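PDB 5OCS: putative NADH-depentdent flavin oxidoreductase from Cupriavidus metallidurans, which acts as an FMN-dependent ene-reductase of the Old Yellow Enzyme family, reducing activated carbon-carbon double bonds with electrons probably drawn from a nicotinamide cofactor. Local coordinates for the interface of chains A and B. Numbering follows the deposited sequence. Chains: chain A/B, Putative NADH-depentdent flavin oxidoreductase.

Contact 1: the interface of chains A and B. Residues chain A 335-336, 353-354, 356; chain B 325, 328-329.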
loop_
_atom_site.group_PDB
_atom_site.type_symbol
_atom_site.label_atom_id
_atom_site.label_comp_id
_atom_site.label_asym_id
_atom_site.label_seq_id
_atom_site.Cartn_x
_atom_site.Cartn_y
_atom_site.Cartn_z
ATOM N N TRP A 335 7.404 6.798 7.744
ATOM C CA TRP A 335 8.804 6.312 7.631
ATOM C C TRP A 335 9.791 7.446 7.193
ATOM O O TRP A 335 10.902 7.639 7.750
ATOM C CB TRP A 335 8.931 5.228 6.593
ATOM C CG TRP A 335 8.121 3.988 6.784
ATOM C CD1 TRP A 335 7.140 3.741 7.696
ATOM C CD2 TRP A 335 8.202 2.833 5.943
ATOM N NE1 TRP A 335 6.639 2.464 7.507
ATOM C CE2 TRP A 335 7.296 1.889 6.444
ATOM C CE3 TRP A 335 9.008 2.496 4.843
ATOM C CZ2 TRP A 335 7.126 0.629 5.837
ATOM C CZ3 TRP A 335 8.842 1.267 4.255
ATOM C CH2 TRP A 335 7.907 0.347 4.759
ATOM N N HIS A 336 9.356 8.197 6.194
ATOM C CA HIS A 336 10.152 9.276 5.602
ATOM C C HIS A 336 10.346 10.396 6.596
ATOM O O HIS A 336 11.490 10.917 6.693
ATOM C CB HIS A 336 9.557 9.720 4.300
ATOM C CG HIS A 336 9.479 8.616 3.311
ATOM N ND1 HIS A 336 8.528 8.564 2.318
ATOM C CD2 HIS A 336 10.173 7.457 3.237
ATOM C CE1 HIS A 336 8.693 7.453 1.615
ATOM N NE2 HIS A 336 9.700 6.769 2.150
ATOM N N ARG A 353 13.857 -4.832 4.656
ATOM C CA ARG A 353 15.006 -4.673 3.741
ATOM C C ARG A 353 14.924 -3.437 2.871
ATOM O O ARG A 353 15.890 -3.130 2.192
ATOM C CB ARG A 353 15.174 -5.925 2.861
ATOM C CG ARG A 353 15.530 -7.134 3.679
ATOM C CD ARG A 353 15.085 -8.436 3.039
ATOM N NE ARG A 353 15.785 -8.761 1.793
ATOM C CZ ARG A 353 15.521 -9.835 1.051
ATOM N NH1 ARG A 353 14.573 -10.701 1.430
ATOM N NH2 ARG A 353 16.200 -10.043 -0.088
ATOM N N SER A 354 13.807 -2.720 2.900
ATOM C CA SER A 354 13.645 -1.510 2.104
ATOM C C SER A 354 14.421 -0.296 2.561
ATOM O O SER A 354 14.448 0.694 1.835
ATOM C CB SER A 354 12.166 -1.114 2.062
ATOM O OG SER A 354 11.709 -0.597 3.272
ATOM N N PRO A 356 16.811 2.522 3.052
ATOM C CA PRO A 356 17.906 2.970 2.180
ATOM C C PRO A 356 19.285 2.782 2.791
ATOM O O PRO A 356 19.418 2.758 4.002
ATOM C CB PRO A 356 17.624 4.466 1.999
ATOM C CG PRO A 356 16.136 4.545 2.071
ATOM C CD PRO A 356 15.738 3.539 3.129
ATOM N N ARG B 325 13.744 -2.534 -3.765
ATOM C CA ARG B 325 13.667 -1.852 -2.484
ATOM C C ARG B 325 13.101 -0.438 -2.567
ATOM O O ARG B 325 12.349 -0.040 -1.659
ATOM C CB ARG B 325 15.022 -1.824 -1.817
ATOM C CG ARG B 325 15.407 -3.186 -1.260
ATOM C CD ARG B 325 16.856 -3.265 -0.820
ATOM N NE ARG B 325 17.732 -3.263 -1.981
ATOM C CZ ARG B 325 19.049 -3.452 -1.935
ATOM N NH1 ARG B 325 19.647 -3.646 -0.769
ATOM N NH2 ARG B 325 19.766 -3.469 -3.060
ATOM N N LEU B 328 9.384 -0.672 -2.337
ATOM C CA LEU B 328 8.910 -0.944 -0.981
ATOM C C LEU B 328 8.979 0.335 -0.160
ATOM O O LEU B 328 8.071 0.612 0.579
ATOM C CB LEU B 328 9.735 -2.059 -0.337
ATOM C CG LEU B 328 9.745 -3.382 -1.076
ATOM C CD1 LEU B 328 10.486 -4.408 -0.235
ATOM C CD2 LEU B 328 8.335 -3.837 -1.401
ATOM N N TYR B 329 10.030 1.141 -0.335
ATOM C CA TYR B 329 10.232 2.317 0.487
ATOM C C TYR B 329 9.389 3.480 -0.006
ATOM O O TYR B 329 9.071 4.415 0.768
ATOM C CB TYR B 329 11.720 2.665 0.495
ATOM C CG TYR B 329 12.112 3.638 1.588
ATOM C CD1 TYR B 329 12.082 3.259 2.910
ATOM C CD2 TYR B 329 12.516 4.932 1.276
ATOM C CE1 TYR B 329 12.460 4.140 3.910
ATOM C CE2 TYR B 329 12.877 5.820 2.254
ATOM C CZ TYR B 329 12.871 5.417 3.570
ATOM O OH TYR B 329 13.227 6.329 4.571
HETATM O O HOH W 1 18.562 -3.931 2.064
#
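B:Tyr329, the last residue of helix 325-329 in this Old Yellow Enzyme barrel, inserts its phenol ring between A:Pro356 and A:His336 of the partner subunit. B:Arg325, at the start of the helix, is an FMN-binding residue, so the contact probably borders the flavin site. With CG anti to the backbone N (chi1 -165°), the phenol is carried away from its own helix to lie between its two partners. A:Pro356 CD sits over the middle of one face, 3.4 Å from the ring centroid, as a CH-pi contact; a rigid proline ring suits an aromatic face. On the opposite face, nearer the rim, the A:His336 imidazole packs edge-to-face, its plane turned 59° from the phenol, with CD2 3.3 Å from B:Tyr329 CE2. The same imidazole donates NE2-H to the backbone O of B:Tyr329 (2.8 Å), a bent bond of 129° at the hydrogen whose donor is tilted away from the carbonyl plane. Histidine thus serves as both aromatic partner and donor. The indole of A:Trp335 turns its edge to the phenol, CE3 lying 3.7 Å from B:Tyr329 CD1. In 3-10 helix 349-354, the small A:Ser354 probably allows the close approach, its CB 3.5 Å from B:Leu328 CB. Alongside, a water links A:Arg353 O (2.8 Å from the water oxygen) with B:Arg325 NH1, which reaches that water at 3.0 Å in the guanidinium plane.

Contact 2: the interface of chains A and B. Residues chain A 28, 36-37, 40; chain B 47, 92, 348, 350.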
loop_
_atom_site.group_PDB
_atom_site.type_symbol
_atom_site.label_atom_id
_atom_site.label_comp_id
_atom_site.label_asym_id
_atom_site.label_seq_id
_atom_site.Cartn_x
_atom_site.Cartn_y
_atom_site.Cartn_z
ATOM N N SER A 28 -15.871 4.162 -2.479
ATOM C CA SER A 28 -15.569 2.859 -3.097
ATOM C C SER A 28 -16.317 1.689 -2.449
ATOM O O SER A 28 -15.857 0.542 -2.498
ATOM C CB SER A 28 -14.048 2.622 -3.014
ATOM O OG SER A 28 -13.372 3.557 -3.817
ATOM N N ASP A 36 -12.821 -4.706 -2.023
ATOM C CA ASP A 36 -11.403 -5.020 -2.096
ATOM C C ASP A 36 -10.545 -3.761 -2.032
ATOM O O ASP A 36 -9.432 -3.796 -1.497
ATOM C CB ASP A 36 -11.048 -5.864 -3.337
ATOM C CG ASP A 36 -11.493 -5.255 -4.711
ATOM O OD1 ASP A 36 -11.962 -4.066 -4.841
ATOM O OD2 ASP A 36 -11.370 -6.011 -5.745
ATOM N N TRP A 37 -11.074 -2.642 -2.514
ATOM C CA TRP A 37 -10.337 -1.378 -2.420
ATOM C C TRP A 37 -9.978 -1.068 -0.968
ATOM O O TRP A 37 -8.854 -0.623 -0.685
ATOM C CB TRP A 37 -11.149 -0.213 -2.986
ATOM C CG TRP A 37 -10.422 1.088 -2.787
ATOM C CD1 TRP A 37 -10.677 2.034 -1.843
ATOM C CD2 TRP A 37 -9.233 1.491 -3.443
ATOM N NE1 TRP A 37 -9.755 3.031 -1.919
ATOM C CE2 TRP A 37 -8.848 2.720 -2.892
ATOM C CE3 TRP A 37 -8.468 0.949 -4.467
ATOM C CZ2 TRP A 37 -7.752 3.404 -3.331
ATOM C CZ3 TRP A 37 -7.379 1.660 -4.922
ATOM C CH2 TRP A 37 -7.024 2.863 -4.351
ATOM N N ILE A 40 -7.004 -3.018 0.299
ATOM C CA ILE A 40 -5.734 -2.486 -0.259
ATOM C C ILE A 40 -5.360 -1.129 0.356
ATOM O O ILE A 40 -4.218 -0.900 0.825
ATOM C CB ILE A 40 -5.857 -2.324 -1.799
ATOM C CG1 ILE A 40 -6.113 -3.704 -2.430
ATOM C CG2 ILE A 40 -4.600 -1.658 -2.356
ATOM C CD1 ILE A 40 -6.486 -3.743 -3.907
ATOM N N LEU B 47 -0.928 0.004 -7.972
ATOM C CA LEU B 47 -1.379 1.397 -8.012
ATOM C C LEU B 47 -0.258 2.352 -8.345
ATOM O O LEU B 47 -0.492 3.549 -8.500
ATOM C CB LEU B 47 -2.000 1.780 -6.660
ATOM C CG LEU B 47 -3.082 0.847 -6.132
ATOM C CD1 LEU B 47 -3.612 1.369 -4.827
ATOM C CD2 LEU B 47 -4.191 0.571 -7.125
ATOM N N HIS B 92 -8.359 -2.565 -10.042
ATOM C CA HIS B 92 -7.843 -1.232 -9.703
ATOM C C HIS B 92 -6.627 -0.759 -10.476
ATOM O O HIS B 92 -6.112 0.302 -10.173
ATOM C CB HIS B 92 -7.629 -1.144 -8.187
ATOM C CG HIS B 92 -8.885 -1.373 -7.432
ATOM N ND1 HIS B 92 -9.889 -0.426 -7.385
ATOM C CD2 HIS B 92 -9.347 -2.455 -6.762
ATOM C CE1 HIS B 92 -10.913 -0.913 -6.718
ATOM N NE2 HIS B 92 -10.605 -2.135 -6.313
ATOM N N PRO B 348 -5.141 5.011 -9.569
ATOM C CA PRO B 348 -6.547 4.801 -9.265
ATOM C C PRO B 348 -7.287 6.107 -8.971
ATOM O O PRO B 348 -6.757 6.987 -8.317
ATOM C CB PRO B 348 -6.519 3.935 -7.999
ATOM C CG PRO B 348 -5.210 4.277 -7.342
ATOM C CD PRO B 348 -4.255 4.512 -8.485
ATOM N N GLN B 350 -9.386 7.008 -6.796
ATOM C CA GLN B 350 -9.445 7.317 -5.383
ATOM C C GLN B 350 -8.348 8.229 -4.940
ATOM O O GLN B 350 -8.514 8.920 -3.948
ATOM C CB GLN B 350 -9.398 6.008 -4.559
ATOM C CG GLN B 350 -10.631 5.102 -4.736
ATOM C CD GLN B 350 -10.562 4.127 -5.914
ATOM O OE1 GLN B 350 -9.713 4.255 -6.787
ATOM N NE2 GLN B 350 -11.480 3.185 -5.959
#
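A:Trp37, near the start of helix 36-46 in the flavin oxidoreductase barrel, lays its indole against B:Gln350 of the partner's 3-10 helix 349-354. The stacking is nearly parallel: indole and amide planes are 11° apart, and B:Gln350 CD lies 3.7 Å from the centroid of the six-membered ring, while CG stands over the five-membered ring. A bend at chi2 (87°) folds the glutamine chain along the indole; its flat amide can cover an aromatic face and still make polar bonds. A:Trp37 CE3 in turn lies over one face of the B:His92 imidazole, toward its rim and 3.5 Å from ND1; the two side chains cross obliquely.

Apolar contacts bear on the benzo end of the indole. B:Leu47 CD1 approaches A:Trp37 CH2 at 3.8 Å, and B:Pro348 CG touches the same carbon. The branched A:Ile40, one turn further along the helix, adds CG2 at 4.0 Å from B:Leu47 CD1.

Hydrogen bonds accompany this packing. B:Gln350 NE2 donates in its amide plane to the hydroxyl OG of A:Ser28 (2.9 Å), which would help hold the amide flat over the indole. B:His92 NE2 donates, within its ring plane and almost straight (167° at the hydrogen), to carboxylate OD1 of A:Asp36 at 2.8 Å. The ring meets that oxygen from above the carboxylate plane. The aspartate's negative charge would probably favour a protonated imidazole.

About 22 Å separates the C-alpha centres of contact 1 and contact 2. They share 3-10 helix 349-354: chain A supplies its end to contact 1, and chain B supplies its start to contact 2. Because the interface is two-fold symmetric, each patch recurs with the chains exchanged, and this short helix works in both kinds of patch on each subunit. The segment near the C-terminus thereby grips the neighbour both beside helix 325-329, whose first residue, Arg325, binds FMN, and at helix 36-46. Such reciprocal docking fits a dimer, although the structure alone does not prove one in solution, and brings the partner subunit next to an FMN-binding residue.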